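Local coordinates for Lin2891 protein (Listeria innocua, PDB 3DB0) that is a putative pyridoxamine 5'-phosphate oxidase, and by its family probably binds FMN in a split-barrel fold, at residues 73-87 with 115-128. Numbering follows the deposited sequence.
Sequences PGSAFLEINGLASLE and VIKIVPEQIRILNS
E79 and R124 run side by side and end in a salt bridge, R124 NH2 to E79 OE1 (2.6 Å). Carboxylate and guanidinium planes stand 70° apart, and NH2 arrives on the syn side of OE1 but tilted out of both planes, a single bent contact. CG of E79 is anti to the backbone N (chi1 170°) and the extended chain lifts the carboxylate off the sheet, where the R124 chain, bent at chi3, leans over to meet it. Two residues on, on the same face, L126 CB sits over one face of the F77 ring, 3.9 Å from the centroid, in a CH-pi contact, while CD1 reaches E79 OE1 at 3.6 Å. Y34 of the second subunit meets the F77 ring edge-to-face at the subunit interface. The strands are antiparallel neighbours in the six-stranded barrel of the FMN-binding split-barrel family, and a classic beta bulge shifts their register by one residue where N81 O accepts from both E121 N (2.8 Å) and Q122 N (3.1 Å). On the other face L78 CD2 lies against I125 CG1 at 3.6 Å, and I80 runs alongside I123 and P120; helix 6-16 packs on L78 and I125. Beyond the bulge A84 CB touches both I116 CG2 and I118 CG1. Near the C-terminus N127 ND2 donates to S75 O at 2.9 Å, from above the carbonyl plane, and more weakly to P73 O.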
loop_
_atom_site.group_PDB
_atom_site.type_symbol
_atom_site.label_atom_id
_atom_site.label_comp_id
_atom_site.label_asym_id
_atom_site.label_seq_id
_atom_site.Cartn_x
_atom_site.Cartn_y
_atom_site.Cartn_z
ATOM N N PRO B 73 -15.547 2.828 -6.568
ATOM C CA PRO B 73 -16.367 2.605 -7.762
ATOM C C PRO B 73 -16.085 3.560 -8.940
ATOM O O PRO B 73 -16.389 3.206 -10.057
ATOM C CB PRO B 73 -17.807 2.751 -7.238
ATOM C CG PRO B 73 -17.708 2.466 -5.791
ATOM C CD PRO B 73 -16.369 2.992 -5.357
ATOM N N GLY B 74 -15.493 4.730 -8.683
ATOM C CA GLY B 74 -15.186 5.706 -9.739
ATOM C C GLY B 74 -13.758 5.694 -10.296
ATOM O O GLY B 74 -13.443 6.444 -11.196
ATOM N N SER B 75 -12.899 4.853 -9.728
ATOM C CA SER B 75 -11.507 4.709 -10.166
ATOM C C SER B 75 -11.397 4.185 -11.595
ATOM O O SER B 75 -12.103 3.258 -11.943
ATOM C CB SER B 75 -10.800 3.641 -9.318
ATOM O OG SER B 75 -10.660 3.966 -7.961
ATOM N N ALA B 76 -10.535 4.807 -12.411
ATOM C CA ALA B 76 -10.174 4.229 -13.711
ATOM C C ALA B 76 -9.139 3.175 -13.291
ATOM O O ALA B 76 -8.304 3.408 -12.399
ATOM C CB ALA B 76 -9.530 5.227 -14.615
ATOM N N PHE B 77 -9.205 2.007 -13.901
ATOM C CA PHE B 77 -8.297 0.931 -13.553
ATOM C C PHE B 77 -7.910 0.165 -14.787
ATOM O O PHE B 77 -8.377 0.460 -15.881
ATOM C CB PHE B 77 -8.867 0.020 -12.465
ATOM C CG PHE B 77 -10.109 -0.677 -12.851
ATOM C CD1 PHE B 77 -11.333 -0.033 -12.743
ATOM C CD2 PHE B 77 -10.064 -1.979 -13.357
ATOM C CE1 PHE B 77 -12.495 -0.673 -13.138
ATOM C CE2 PHE B 77 -11.216 -2.607 -13.755
ATOM C CZ PHE B 77 -12.437 -1.958 -13.631
ATOM N N LEU B 78 -7.032 -0.806 -14.596
ATOM C CA LEU B 78 -6.502 -1.568 -15.684
ATOM C C LEU B 78 -6.879 -3.022 -15.652
ATOM O O LEU B 78 -6.894 -3.667 -14.597
ATOM C CB LEU B 78 -4.949 -1.504 -15.670
ATOM C CG LEU B 78 -4.277 -0.133 -15.790
ATOM C CD1 LEU B 78 -2.712 -0.279 -15.520
ATOM C CD2 LEU B 78 -4.640 0.467 -17.134
ATOM N N GLU B 79 -7.178 -3.508 -16.855
ATOM C CA GLU B 79 -7.312 -4.932 -17.099
ATOM C C GLU B 79 -6.159 -5.300 -18.044
ATOM O O GLU B 79 -6.054 -4.799 -19.161
ATOM C CB GLU B 79 -8.675 -5.286 -17.693
ATOM C CG GLU B 79 -8.659 -6.690 -18.135
ATOM C CD GLU B 79 -9.915 -7.160 -18.862
ATOM O OE1 GLU B 79 -10.949 -6.473 -18.895
ATOM O OE2 GLU B 79 -9.843 -8.265 -19.413
ATOM N N ILE B 80 -5.260 -6.146 -17.566
ATOM C CA ILE B 80 -4.070 -6.557 -18.294
ATOM C C ILE B 80 -4.065 -8.083 -18.573
ATOM O O ILE B 80 -4.078 -8.889 -17.653
ATOM C CB ILE B 80 -2.823 -6.249 -17.446
ATOM C CG1 ILE B 80 -2.732 -4.757 -17.141
ATOM C CG2 ILE B 80 -1.544 -6.751 -18.133
ATOM C CD1 ILE B 80 -1.646 -4.345 -16.185
ATOM N N ASN B 81 -4.035 -8.478 -19.844
ATOM C CA ASN B 81 -3.967 -9.907 -20.213
ATOM C C ASN B 81 -2.592 -10.063 -20.741
ATOM O O ASN B 81 -2.145 -9.278 -21.586
ATOM C CB ASN B 81 -5.022 -10.269 -21.245
ATOM C CG ASN B 81 -6.453 -10.081 -20.699
ATOM O OD1 ASN B 81 -7.125 -9.112 -21.034
ATOM N ND2 ASN B 81 -6.867 -10.948 -19.810
ATOM N N GLY B 82 -1.881 -11.025 -20.159
ATOM C CA GLY B 82 -0.481 -11.204 -20.468
ATOM C C GLY B 82 0.036 -12.608 -20.317
ATOM O O GLY B 82 -0.693 -13.522 -20.020
ATOM N N LEU B 83 1.312 -12.728 -20.584
ATOM C CA LEU B 83 2.006 -13.959 -20.529
ATOM C C LEU B 83 3.008 -13.904 -19.400
ATOM O O LEU B 83 3.902 -13.027 -19.369
ATOM C CB LEU B 83 2.685 -14.215 -21.888
ATOM C CG LEU B 83 1.763 -14.594 -23.044
ATOM C CD1 LEU B 83 2.567 -14.722 -24.389
ATOM C CD2 LEU B 83 1.059 -15.926 -22.699
ATOM N N ALA B 84 2.848 -14.864 -18.485
ATOM C CA ALA B 84 3.653 -14.955 -17.283
ATOM C C ALA B 84 4.680 -16.057 -17.418
ATOM O O ALA B 84 4.433 -17.102 -18.039
ATOM C CB ALA B 84 2.741 -15.113 -15.982
ATOM N N SER B 85 5.840 -15.751 -16.840
ATOM C CA SER B 85 7.025 -16.610 -16.815
ATOM C C SER B 85 7.846 -16.328 -15.592
ATOM O O SER B 85 7.662 -15.327 -14.897
ATOM C CB SER B 85 7.850 -16.447 -18.107
ATOM O OG SER B 85 8.441 -15.175 -18.179
ATOM N N LEU B 86 8.727 -17.257 -15.272
ATOM C CA LEU B 86 9.599 -17.086 -14.128
ATOM C C LEU B 86 10.844 -16.364 -14.629
ATOM O O LEU B 86 11.483 -16.788 -15.615
ATOM C CB LEU B 86 9.914 -18.439 -13.471
ATOM C CG LEU B 86 8.653 -19.201 -12.962
ATOM C CD1 LEU B 86 9.001 -20.496 -12.218
ATOM C CD2 LEU B 86 7.834 -18.260 -12.079
ATOM N N GLU B 87 11.148 -15.251 -13.965
ATOM C CA GLU B 87 12.300 -14.408 -14.286
ATOM C C GLU B 87 13.554 -15.185 -14.043
ATOM O O GLU B 87 13.739 -15.730 -12.972
ATOM C CB GLU B 87 12.319 -13.140 -13.421
ATOM C CG GLU B 87 13.500 -12.224 -13.710
ATOM C CD GLU B 87 13.564 -11.820 -15.149
ATOM O OE1 GLU B 87 12.567 -11.263 -15.635
ATOM O OE2 GLU B 87 14.607 -12.049 -15.813
ATOM N N VAL B 115 10.523 -14.880 -8.997
ATOM C CA VAL B 115 9.830 -13.726 -9.504
ATOM C C VAL B 115 9.045 -14.125 -10.757
ATOM O O VAL B 115 9.590 -14.785 -11.654
ATOM C CB VAL B 115 10.806 -12.554 -9.792
ATOM C CG1 VAL B 115 10.091 -11.348 -10.561
ATOM C CG2 VAL B 115 11.526 -12.079 -8.472
ATOM N N ILE B 116 7.757 -13.801 -10.722
ATOM C CA ILE B 116 6.862 -13.932 -11.850
ATOM C C ILE B 116 6.870 -12.643 -12.642
ATOM O O ILE B 116 6.509 -11.549 -12.163
ATOM C CB ILE B 116 5.437 -14.326 -11.449
ATOM C CG1 ILE B 116 5.503 -15.644 -10.670
ATOM C CG2 ILE B 116 4.548 -14.448 -12.734
ATOM C CD1 ILE B 116 4.239 -16.049 -9.883
ATOM N N LYS B 117 7.317 -12.795 -13.886
ATOM C CA LYS B 117 7.390 -11.693 -14.839
ATOM C C LYS B 117 6.152 -11.760 -15.666
ATOM O O LYS B 117 5.765 -12.840 -16.119
ATOM C CB LYS B 117 8.607 -11.844 -15.754
ATOM C CG LYS B 117 8.727 -10.759 -16.849
ATOM C CD LYS B 117 9.790 -11.134 -17.927
ATOM C CE LYS B 117 10.087 -9.946 -18.761
ATOM N NZ LYS B 117 11.108 -10.201 -19.832
ATOM N N ILE B 118 5.497 -10.626 -15.844
ATOM C CA ILE B 118 4.307 -10.602 -16.694
ATOM C C ILE B 118 4.479 -9.612 -17.819
ATOM O O ILE B 118 4.579 -8.387 -17.596
ATOM C CB ILE B 118 3.014 -10.302 -15.901
ATOM C CG1 ILE B 118 2.809 -11.370 -14.815
ATOM C CG2 ILE B 118 1.809 -10.178 -16.846
ATOM C CD1 ILE B 118 1.976 -10.928 -13.679
ATOM N N VAL B 119 4.453 -10.157 -19.037
ATOM C CA VAL B 119 4.544 -9.378 -20.272
ATOM C C VAL B 119 3.137 -9.115 -20.809
ATOM O O VAL B 119 2.419 -10.016 -21.211
ATOM C CB VAL B 119 5.490 -10.063 -21.349
ATOM C CG1 VAL B 119 5.481 -9.299 -22.700
ATOM C CG2 VAL B 119 6.893 -10.144 -20.816
ATOM N N PRO B 120 2.704 -7.861 -20.814
ATOM C CA PRO B 120 1.337 -7.594 -21.269
ATOM C C PRO B 120 1.111 -7.779 -22.745
ATOM O O PRO B 120 1.959 -7.408 -23.531
ATOM C CB PRO B 120 1.174 -6.102 -20.966
ATOM C CG PRO B 120 2.219 -5.807 -19.926
ATOM C CD PRO B 120 3.363 -6.627 -20.359
ATOM N N GLU B 121 -0.045 -8.319 -23.118
ATOM C CA GLU B 121 -0.364 -8.523 -24.535
ATOM C C GLU B 121 -1.470 -7.547 -24.908
ATOM O O GLU B 121 -1.552 -7.030 -26.032
ATOM C CB GLU B 121 -0.766 -9.987 -24.814
ATOM C CG GLU B 121 0.377 -10.961 -24.584
ATOM C CD GLU B 121 1.547 -10.733 -25.570
ATOM O OE1 GLU B 121 1.316 -10.177 -26.670
ATOM O OE2 GLU B 121 2.669 -11.154 -25.253
ATOM N N GLN B 122 -2.295 -7.267 -23.924
ATOM C CA GLN B 122 -3.410 -6.331 -24.053
ATOM C C GLN B 122 -3.621 -5.612 -22.748
ATOM O O GLN B 122 -3.634 -6.243 -21.693
ATOM C CB GLN B 122 -4.643 -7.131 -24.403
ATOM C CG GLN B 122 -4.467 -7.773 -25.776
ATOM C CD GLN B 122 -4.815 -9.273 -25.867
ATOM O OE1 GLN B 122 -5.112 -9.947 -24.855
ATOM N NE2 GLN B 122 -4.709 -9.814 -27.097
ATOM N N ILE B 123 -3.802 -4.294 -22.818
ATOM C CA ILE B 123 -4.125 -3.490 -21.642
ATOM C C ILE B 123 -5.273 -2.605 -21.930
ATOM O O ILE B 123 -5.202 -1.834 -22.873
ATOM C CB ILE B 123 -2.979 -2.584 -21.172
ATOM C CG1 ILE B 123 -1.658 -3.367 -21.047
ATOM C CG2 ILE B 123 -3.376 -1.969 -19.871
ATOM C CD1 ILE B 123 -0.512 -2.569 -20.545
ATOM N N ARG B 124 -6.346 -2.759 -21.134
ATOM C CA ARG B 124 -7.527 -1.952 -21.267
ATOM C C ARG B 124 -7.686 -1.100 -20.028
ATOM O O ARG B 124 -7.483 -1.590 -18.892
ATOM C CB ARG B 124 -8.760 -2.810 -21.372
ATOM C CG ARG B 124 -8.890 -3.564 -22.644
ATOM C CD ARG B 124 -10.364 -3.814 -22.881
ATOM N NE ARG B 124 -10.865 -4.823 -21.974
ATOM C CZ ARG B 124 -12.151 -5.001 -21.701
ATOM N NH1 ARG B 124 -13.071 -4.200 -22.253
ATOM N NH2 ARG B 124 -12.510 -5.968 -20.855
ATOM N N ILE B 125 -7.967 0.182 -20.243
ATOM C CA ILE B 125 -8.293 1.070 -19.132
ATOM C C ILE B 125 -9.783 1.046 -19.079
ATOM O O ILE B 125 -10.477 1.417 -20.040
ATOM C CB ILE B 125 -7.847 2.541 -19.270
ATOM C CG1 ILE B 125 -6.348 2.700 -19.412
ATOM C CG2 ILE B 125 -8.159 3.338 -17.982
ATOM C CD1 ILE B 125 -5.964 4.213 -19.609
ATOM N N LEU B 126 -10.266 0.628 -17.929
ATOM C CA LEU B 126 -11.668 0.539 -17.664
ATOM C C LEU B 126 -12.107 1.621 -16.698
ATOM O O LEU B 126 -11.296 2.129 -15.904
ATOM C CB LEU B 126 -11.961 -0.859 -17.103
ATOM C CG LEU B 126 -11.633 -2.047 -18.007
ATOM C CD1 LEU B 126 -11.936 -3.369 -17.281
ATOM C CD2 LEU B 126 -12.375 -1.966 -19.341
ATOM N N ASN B 127 -13.397 1.972 -16.802
ATOM C CA ASN B 127 -14.044 2.972 -15.954
ATOM C C ASN B 127 -13.339 4.328 -16.068
ATOM O O ASN B 127 -13.195 5.078 -15.087
ATOM C CB ASN B 127 -14.120 2.488 -14.490
ATOM C CG ASN B 127 -15.187 3.215 -13.671
ATOM O OD1 ASN B 127 -16.240 3.576 -14.189
ATOM N ND2 ASN B 127 -14.932 3.404 -12.385
ATOM N N SER B 128 -12.864 4.637 -17.271
ATOM C CA SER B 128 -12.182 5.917 -17.468
ATOM C C SER B 128 -13.166 7.053 -17.615
ATOM O O SER B 128 -12.775 8.184 -17.416
ATOM C CB SER B 128 -11.208 5.898 -18.663
ATOM O OG SER B 128 -11.895 5.595 -19.845
ATOM O OXT SER B 128 -14.350 6.877 -17.908
HETATM O O HOH W 1 12.557 -16.267 -10.586
#